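Local coordinates for conserved hypothetical protein (Staphylococcus aureus subsp. aureus, PDB 1TSJ), which is of unknown function but belongs to the glyoxalase clan, in a family named after 3-demethylubiquinone-9 3-methyltransferase, at residues A[31-37]-A[49-55]. Sequence-based numbering, arbitrary orientation.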
loop_
_atom_site.group_PDB
_atom_site.type_symbol
_atom_site.label_atom_id
_atom_site.label_comp_id
_atom_site.label_asym_id
_atom_site.label_seq_id
_atom_site.Cartn_x
_atom_site.Cartn_y
_atom_site.Cartn_z
ATOM N N GLU A 31 -15.791 -6.453 1.315
ATOM C CA GLU A 31 -15.968 -6.134 2.698
ATOM C C GLU A 31 -14.841 -5.233 3.198
ATOM O O GLU A 31 -13.704 -5.418 2.886
ATOM C CB GLU A 31 -15.932 -7.404 3.458
ATOM C CG GLU A 31 -16.208 -7.126 4.916
ATOM C CD GLU A 31 -16.123 -8.354 5.826
ATOM O OE1 GLU A 31 -15.661 -9.373 5.349
ATOM O OE2 GLU A 31 -16.495 -8.261 7.038
ATOM N N ILE A 32 -15.159 -4.246 4.019
ATOM C CA ILE A 32 -14.139 -3.508 4.665
ATOM C C ILE A 32 -13.535 -4.351 5.810
ATOM O O ILE A 32 -14.233 -4.641 6.778
ATOM C CB ILE A 32 -14.674 -2.206 5.155
ATOM C CG1 ILE A 32 -14.770 -1.227 3.997
ATOM C CG2 ILE A 32 -13.706 -1.578 6.090
ATOM C CD1 ILE A 32 -15.593 0.084 4.295
ATOM N N ILE A 33 -12.262 -4.778 5.692
ATOM C CA ILE A 33 -11.740 -5.460 6.790
ATOM C C ILE A 33 -11.049 -4.557 7.854
ATOM O O ILE A 33 -11.009 -4.895 8.974
ATOM C CB ILE A 33 -10.999 -6.791 6.398
ATOM C CG1 ILE A 33 -9.538 -6.691 6.636
ATOM C CG2 ILE A 33 -11.259 -7.271 4.936
ATOM C CD1 ILE A 33 -9.138 -6.948 8.092
ATOM N N THR A 34 -10.624 -3.347 7.572
ATOM C CA THR A 34 -9.781 -2.560 8.494
ATOM C C THR A 34 -9.902 -1.153 7.970
ATOM O O THR A 34 -9.687 -0.890 6.768
ATOM C CB THR A 34 -8.266 -3.009 8.397
ATOM O OG1 THR A 34 -7.974 -4.202 9.223
ATOM C CG2 THR A 34 -7.188 -1.860 8.778
HETATM N N MSE A 35 -10.319 -0.266 8.864
HETATM C CA MSE A 35 -10.167 1.096 8.684
HETATM C C MSE A 35 -9.636 1.788 9.884
HETATM O O MSE A 35 -10.235 1.684 10.962
HETATM C CB MSE A 35 -11.513 1.663 8.456
HETATM C CG MSE A 35 -11.841 1.746 7.088
HETATM SE SE MSE A 35 -12.576 3.472 6.594
HETATM C CE MSE A 35 -12.704 3.033 4.564
ATOM N N ALA A 36 -8.599 2.606 9.704
ATOM C CA ALA A 36 -8.080 3.412 10.774
ATOM C C ALA A 36 -8.015 4.809 10.295
ATOM O O ALA A 36 -7.471 5.030 9.245
ATOM C CB ALA A 36 -6.775 2.939 11.212
ATOM N N LYS A 37 -8.615 5.740 11.067
ATOM C CA LYS A 37 -8.594 7.165 10.761
ATOM C C LYS A 37 -7.498 7.907 11.497
ATOM O O LYS A 37 -6.973 7.429 12.541
ATOM C CB LYS A 37 -9.867 7.811 11.189
ATOM C CG LYS A 37 -11.168 7.047 10.969
ATOM C CD LYS A 37 -11.437 6.700 9.537
ATOM C CE LYS A 37 -12.976 6.639 9.225
ATOM N NZ LYS A 37 -13.566 8.017 8.995
ATOM N N VAL A 49 -8.627 8.521 6.346
ATOM C CA VAL A 49 -8.166 7.130 6.475
ATOM C C VAL A 49 -6.656 7.109 6.550
ATOM O O VAL A 49 -5.984 7.773 5.802
ATOM C CB VAL A 49 -8.714 6.278 5.351
ATOM C CG1 VAL A 49 -8.127 4.965 5.445
ATOM C CG2 VAL A 49 -10.167 6.165 5.528
ATOM N N GLN A 50 -6.143 6.377 7.498
ATOM C CA GLN A 50 -4.724 6.171 7.636
ATOM C C GLN A 50 -4.438 4.844 7.072
ATOM O O GLN A 50 -3.423 4.600 6.491
ATOM C CB GLN A 50 -4.364 6.078 9.102
ATOM C CG GLN A 50 -2.886 5.765 9.503
ATOM C CD GLN A 50 -2.747 5.854 11.094
ATOM O OE1 GLN A 50 -1.622 6.191 11.648
ATOM N NE2 GLN A 50 -3.905 5.633 11.847
ATOM N N HIS A 51 -5.331 3.927 7.316
ATOM C CA HIS A 51 -5.038 2.620 6.870
ATOM C C HIS A 51 -6.405 1.945 6.632
ATOM O O HIS A 51 -7.194 1.916 7.560
ATOM C CB HIS A 51 -4.157 1.901 7.940
ATOM C CG HIS A 51 -3.794 0.451 7.595
ATOM N ND1 HIS A 51 -4.066 -0.625 8.461
ATOM C CD2 HIS A 51 -3.159 -0.096 6.487
ATOM C CE1 HIS A 51 -3.615 -1.752 7.899
ATOM N NE2 HIS A 51 -3.051 -1.462 6.715
ATOM N N SER A 52 -6.649 1.407 5.408
ATOM C CA SER A 52 -7.813 0.536 5.096
ATOM C C SER A 52 -7.334 -0.688 4.349
ATOM O O SER A 52 -6.535 -0.621 3.493
ATOM C CB SER A 52 -8.881 1.264 4.208
ATOM O OG SER A 52 -10.213 0.698 4.349
ATOM N N ILE A 53 -7.911 -1.813 4.692
ATOM C CA ILE A 53 -7.775 -3.017 3.953
ATOM C C ILE A 53 -9.187 -3.512 3.678
ATOM O O ILE A 53 -9.955 -3.757 4.591
ATOM C CB ILE A 53 -7.050 -4.039 4.770
ATOM C CG1 ILE A 53 -5.647 -3.587 5.017
ATOM C CG2 ILE A 53 -7.031 -5.352 4.085
ATOM C CD1 ILE A 53 -4.960 -4.498 5.872
ATOM N N PHE A 54 -9.493 -3.710 2.415
ATOM C CA PHE A 54 -10.792 -4.136 2.028
ATOM C C PHE A 54 -10.683 -5.229 0.987
ATOM O O PHE A 54 -9.656 -5.472 0.401
ATOM C CB PHE A 54 -11.594 -2.899 1.634
ATOM C CG PHE A 54 -11.027 -2.086 0.503
ATOM C CD1 PHE A 54 -10.040 -1.208 0.669
ATOM C CD2 PHE A 54 -11.530 -2.205 -0.790
ATOM C CE1 PHE A 54 -9.526 -0.494 -0.517
ATOM C CE2 PHE A 54 -11.073 -1.514 -1.815
ATOM C CZ PHE A 54 -10.095 -0.678 -1.707
ATOM N N THR A 55 -11.767 -5.893 0.782
ATOM C CA THR A 55 -11.945 -6.928 -0.239
ATOM C C THR A 55 -12.840 -6.458 -1.391
ATOM O O THR A 55 -13.694 -5.628 -1.188
ATOM C CB THR A 55 -12.603 -8.078 0.495
ATOM O OG1 THR A 55 -11.620 -8.651 1.368
ATOM C CG2 THR A 55 -12.785 -9.163 -0.334
#
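Strand 31-37 runs antiparallel to strand 51-55 (168°, axes 4.5 Å apart at closest), V49 and Q50 lie at the corner where the chain turns into the latter, and two classic beta bulges interrupt the ladder. In the first, I33 and T34 both face I53: I33 N bonds to I53 O at 2.8 Å, while T34 N makes a weak second bond to the same oxygen. In the second, Q50 and H51 face A36, whose carbonyl O accepts from Q50 N at 2.6 Å and from H51 N at 3.1 Å. A36 N returns a bond to H51 O.

I33, the extra residue of the first bulge, lies side by side with I53, its CG1 3.8 Å from I53 CG2, and its CG2 reaches T55 OG1. T34 projects on the face of H51, I53 and T55; with CG2 anti to the backbone N (OG1 at chi1 -83°), the methyl approaches the H51 ring obliquely, 3.4 Å from ND1. I32, M35, S52 and F54 take the other face. There the selenomethionine M35 bends at chi2 and crosses V49 at about a right angle, bringing SE to 3.8 Å from V49 CG2, while its CG and CE both lie near S52 OG.

Helix 16-26 covers this second face, with V20 against I32 and M35 and A16 against V49, and K37 NZ forms a salt bridge with E17 of that helix. Strand 59-64 continues the sheet beyond 49-55, consistent with the hairpin supplying the first two of three strands after the helix in a beta-alpha-beta-beta-beta glyoxalase module. At each bulge one carbonyl O faces two successive N-H groups, so pairing resumes past the extra residue, between a mixed face and a largely apolar helix-facing side that also holds the S52 hydroxyl.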